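Local coordinates for 33 kDa chaperonin (Thermotoga maritima, PDB 1VQ0), which acts as a redox-regulated molecular chaperone that keeps heat-unfolded and oxidatively damaged proteins from aggregating irreversibly, at the interface of chains A and B. Coordinates in Å, arbitrary orientation; residue numbers count along the deposited sequence, not the author numbering. Chains: chain A/B, 33 kDa chaperonin.

Contact 1: the interface of chains A and B. Residues chain A 133, 135-137; chain B 123-124, 140, 142.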
loop_
_atom_site.group_PDB
_atom_site.type_symbol
_atom_site.label_atom_id
_atom_site.label_comp_id
_atom_site.label_asym_id
_atom_site.label_seq_id
_atom_site.Cartn_x
_atom_site.Cartn_y
_atom_site.Cartn_z
ATOM N N LEU A 133 -2.224 12.084 9.841
ATOM C CA LEU A 133 -0.916 11.623 10.333
ATOM C C LEU A 133 0.125 12.121 9.352
ATOM O O LEU A 133 -0.251 12.683 8.345
ATOM C CB LEU A 133 -0.902 10.098 10.506
ATOM C CG LEU A 133 -1.882 9.483 11.533
ATOM C CD1 LEU A 133 -1.615 8.014 11.704
ATOM C CD2 LEU A 133 -1.790 10.137 12.947
ATOM N N THR A 135 2.088 10.869 7.102
ATOM C CA THR A 135 1.833 10.355 5.757
ATOM C C THR A 135 0.625 9.477 5.888
ATOM O O THR A 135 0.293 9.087 6.999
ATOM C CB THR A 135 3.034 9.532 5.237
ATOM O OG1 THR A 135 3.430 8.580 6.220
ATOM C CG2 THR A 135 4.320 10.432 5.025
ATOM N N PRO A 136 -0.056 9.198 4.775
ATOM C CA PRO A 136 -1.313 8.450 4.768
ATOM C C PRO A 136 -1.119 6.932 4.821
ATOM O O PRO A 136 -0.005 6.443 4.625
ATOM C CB PRO A 136 -1.914 8.839 3.394
ATOM C CG PRO A 136 -0.761 9.044 2.545
ATOM C CD PRO A 136 0.319 9.596 3.409
ATOM N N PHE A 137 -2.189 6.224 5.169
ATOM C CA PHE A 137 -2.284 4.790 4.964
ATOM C C PHE A 137 -2.531 4.524 3.500
ATOM O O PHE A 137 -3.307 5.237 2.832
ATOM C CB PHE A 137 -3.394 4.171 5.825
ATOM C CG PHE A 137 -3.195 4.403 7.279
ATOM C CD1 PHE A 137 -2.305 3.651 7.993
ATOM C CD2 PHE A 137 -3.855 5.434 7.929
ATOM C CE1 PHE A 137 -2.078 3.884 9.355
ATOM C CE2 PHE A 137 -3.628 5.676 9.308
ATOM C CZ PHE A 137 -2.731 4.899 10.002
ATOM N N GLY B 123 9.775 8.856 7.813
ATOM C CA GLY B 123 9.338 8.023 6.679
ATOM C C GLY B 123 8.239 7.013 6.911
ATOM O O GLY B 123 7.364 7.187 7.748
ATOM N N VAL B 124 8.310 5.908 6.170
ATOM C CA VAL B 124 7.175 5.038 6.087
ATOM C C VAL B 124 7.703 3.595 6.081
ATOM O O VAL B 124 8.869 3.346 5.731
ATOM C CB VAL B 124 6.292 5.281 4.759
ATOM C CG1 VAL B 124 5.888 6.680 4.569
ATOM C CG2 VAL B 124 6.998 4.771 3.511
ATOM N N GLN B 140 1.037 0.215 3.194
ATOM C CA GLN B 140 1.971 1.195 3.715
ATOM C C GLN B 140 1.416 1.967 4.907
ATOM O O GLN B 140 0.296 2.408 4.871
ATOM C CB GLN B 140 2.447 2.172 2.600
ATOM C CG GLN B 140 3.261 3.319 3.074
ATOM C CD GLN B 140 3.514 4.351 1.991
ATOM O OE1 GLN B 140 3.959 3.994 0.879
ATOM N NE2 GLN B 140 3.231 5.665 2.320
ATOM N N PRO B 142 2.665 4.976 8.149
ATOM C CA PRO B 142 3.698 5.884 8.652
ATOM C C PRO B 142 4.532 5.224 9.738
ATOM O O PRO B 142 4.028 4.400 10.477
ATOM C CB PRO B 142 2.907 7.094 9.192
ATOM C CG PRO B 142 1.490 6.549 9.497
ATOM C CD PRO B 142 1.317 5.433 8.541
HETATM O O HOH W 1 2.599 6.160 5.142
HETATM O O HOH W 2 5.344 9.189 7.983
#
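B:Pro142 lies against both A:Leu133 and A:Phe137, and these form the apolar part of the contact. CD of B:Pro142 meets the aromatic ring at CE1 of A:Phe137, 3.8 Å away, while its neighbour CG of B:Pro142 reaches CD1 of A:Leu133 at 4.1 Å. The proline crosses both side chains at about a right angle. A rigid, compact ring suits this place, since it offers CG to one and CD to the other and probably loses little freedom on binding. On its other flank, B:Pro142 slides past A:Thr135 in the opposite direction, its CB 3.4 Å from the hydroxyl OG1. CG1 of B:Val124 also touches this hydroxyl, and lies 4.1 Å from CB of A:Thr135.

The polar part runs through water. OG1 of A:Thr135, set between the backbone N and the carbonyl carbon (chi1 49°), contacts two waters. The first, 2.8 Å from OG1 of A:Thr135, is shared with the carbonyl O of A:Pro136 and the amide NE2 of B:Gln140, whose N-H points at it almost straight. The second, 2.7 Å from OG1 of A:Thr135, carries the contact on to the carbonyl O of B:Gly123, 2.9 Å beyond. A hydroxyl suits this place, being small enough to sit against carbon yet polar enough to keep both waters close.

The patch probably helps hold the two chains of the deposited assembly together, if that pairing also occurs in solution.

Contact 2: the interface of chains A and B. Residues chain A 140-142, 154, 158; chain B 133, 136-138.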
loop_
_atom_site.group_PDB
_atom_site.type_symbol
_atom_site.label_atom_id
_atom_site.label_comp_id
_atom_site.label_asym_id
_atom_site.label_seq_id
_atom_site.Cartn_x
_atom_site.Cartn_y
_atom_site.Cartn_z
ATOM N N GLN A 140 -2.727 -1.479 -1.484
ATOM C CA GLN A 140 -2.768 -1.867 -2.896
ATOM C C GLN A 140 -3.104 -3.342 -3.100
ATOM O O GLN A 140 -2.563 -4.220 -2.465
ATOM C CB GLN A 140 -1.456 -1.537 -3.599
ATOM C CG GLN A 140 -1.481 -1.853 -5.096
ATOM C CD GLN A 140 -0.140 -1.659 -5.789
ATOM O OE1 GLN A 140 0.407 -0.572 -5.715
ATOM N NE2 GLN A 140 0.416 -2.728 -6.414
ATOM N N VAL A 141 -4.062 -3.591 -3.981
ATOM C CA VAL A 141 -4.497 -4.938 -4.311
ATOM C C VAL A 141 -4.548 -5.087 -5.842
ATOM O O VAL A 141 -4.769 -4.105 -6.531
ATOM C CB VAL A 141 -5.864 -5.290 -3.634
ATOM C CG1 VAL A 141 -5.768 -5.244 -2.125
ATOM C CG2 VAL A 141 -7.006 -4.440 -4.162
ATOM N N PRO A 142 -4.399 -6.302 -6.359
ATOM C CA PRO A 142 -4.568 -6.515 -7.754
ATOM C C PRO A 142 -6.030 -6.354 -8.137
ATOM O O PRO A 142 -6.893 -6.543 -7.289
ATOM C CB PRO A 142 -4.040 -7.932 -8.001
ATOM C CG PRO A 142 -3.996 -8.591 -6.616
ATOM C CD PRO A 142 -4.141 -7.526 -5.624
ATOM N N TYR A 154 -13.491 -6.113 -3.317
ATOM C CA TYR A 154 -12.347 -6.959 -2.971
ATOM C C TYR A 154 -11.305 -6.254 -2.089
ATOM O O TYR A 154 -10.762 -6.858 -1.161
ATOM C CB TYR A 154 -11.716 -7.513 -4.234
ATOM C CG TYR A 154 -10.539 -8.436 -4.078
ATOM C CD1 TYR A 154 -10.684 -9.725 -3.606
ATOM C CD2 TYR A 154 -9.283 -8.016 -4.452
ATOM C CE1 TYR A 154 -9.577 -10.561 -3.453
ATOM C CE2 TYR A 154 -8.203 -8.814 -4.339
ATOM C CZ TYR A 154 -8.333 -10.069 -3.859
ATOM O OH TYR A 154 -7.202 -10.786 -3.775
ATOM N N VAL A 158 -10.442 -7.836 1.596
ATOM C CA VAL A 158 -9.096 -8.289 1.876
ATOM C C VAL A 158 -8.310 -7.309 2.738
ATOM O O VAL A 158 -7.724 -7.765 3.681
ATOM C CB VAL A 158 -8.298 -8.600 0.592
ATOM C CG1 VAL A 158 -6.804 -8.801 0.935
ATOM C CG2 VAL A 158 -8.819 -9.879 -0.058
ATOM N N LEU B 133 -0.242 -13.997 -7.113
ATOM C CA LEU B 133 -1.279 -13.341 -7.984
ATOM C C LEU B 133 -0.556 -12.413 -8.932
ATOM O O LEU B 133 0.663 -12.257 -8.837
ATOM C CB LEU B 133 -2.346 -12.595 -7.193
ATOM C CG LEU B 133 -3.155 -13.385 -6.134
ATOM C CD1 LEU B 133 -4.183 -12.486 -5.446
ATOM C CD2 LEU B 133 -3.897 -14.625 -6.737
ATOM N N PRO B 136 1.423 -8.100 -6.293
ATOM C CA PRO B 136 1.388 -8.348 -4.838
ATOM C C PRO B 136 0.493 -7.370 -4.037
ATOM O O PRO B 136 0.109 -6.318 -4.541
ATOM C CB PRO B 136 2.861 -8.143 -4.453
ATOM C CG PRO B 136 3.262 -7.019 -5.329
ATOM C CD PRO B 136 2.629 -7.345 -6.664
ATOM N N PHE B 137 0.095 -7.785 -2.826
ATOM C CA PHE B 137 -0.617 -6.916 -1.925
ATOM C C PHE B 137 0.435 -6.039 -1.369
ATOM O O PHE B 137 1.528 -6.503 -1.094
ATOM C CB PHE B 137 -1.280 -7.728 -0.827
ATOM C CG PHE B 137 -2.329 -8.646 -1.338
ATOM C CD1 PHE B 137 -3.592 -8.190 -1.622
ATOM C CD2 PHE B 137 -2.042 -10.006 -1.573
ATOM C CE1 PHE B 137 -4.565 -9.035 -2.183
ATOM C CE2 PHE B 137 -3.024 -10.872 -2.107
ATOM C CZ PHE B 137 -4.289 -10.377 -2.399
ATOM N N VAL B 138 0.197 -4.752 -1.301
ATOM C CA VAL B 138 1.165 -3.820 -0.678
ATOM C C VAL B 138 0.376 -2.973 0.332
ATOM O O VAL B 138 -0.706 -2.455 0.019
ATOM C CB VAL B 138 1.819 -2.845 -1.613
ATOM C CG1 VAL B 138 2.883 -2.081 -0.892
ATOM C CG2 VAL B 138 2.404 -3.486 -2.873
HETATM O O HOH W 3 -1.283 -4.994 -6.542
#
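An antiparallel beta bridge joins strand 137-142 of one subunit to the same strand of the other, pairing A:Gln140 with B:Val138. The amide N of A:Gln140 donates to the carbonyl O of B:Val138 at 2.7 Å, approaching nearly end-on (161° at the oxygen). In return, N of B:Val138 donates to O of A:Gln140 at 3.0 Å, this donor tilted 23° from the carbonyl plane. The two side chains lie side by side and point the same way. A:Gln140 is long enough, with its chain extended beyond CG, for NE2 to reach a water 2.8 Å away that passes the contact on to the carbonyl O of B:Pro136. The beta-branched B:Val138 suits a strand and packs its CB against CB of the glutamine.

Beside the bridge, B:Phe137 projects into chain A, its CG anti to the carbonyl carbon (chi1 -64°). CG1 of A:Val141 meets the ring edge, in plane, 3.7 Å from CD1 of B:Phe137, and CG1 of A:Val158, on helix 149-160, lies over one face, 3.8 Å from CE1 of B:Phe137. CD of A:Pro142 comes over the opposite face from A:Val158, near CE1. OH of A:Tyr154, the phenol oxygen, sits at the ring edge, in plane, 3.2 Å from CZ of B:Phe137. The flat, wide phenyl suits this place because it reaches strand and helix together. An alanine here would probably leave A:Val141, A:Pro142, A:Val158 and A:Tyr154 without the ring they pack on. B:Leu133 extends the apolar surface, its CD1 3.8 Å from OH of A:Tyr154.

The C-alpha centres of contact 1 and contact 2 lie about 18 Å apart within one two-fold symmetric interface. Contact 1 is largely the symmetry mate of part of contact 2, so the same stretch acts on both sides: A:Phe137 with B:Pro142 and B:Gln140 through water to A:Pro136 in contact 1 become B:Phe137 with A:Pro142 and A:Gln140 through water to B:Pro136 in contact 2. Contact 1 adds A:Thr135 and strand 123-130 of chain B; contact 2 adds the backbone bridge and helix 149-160 of chain A. The structure alone does not show the role of this two-chain assembly in chaperone activity.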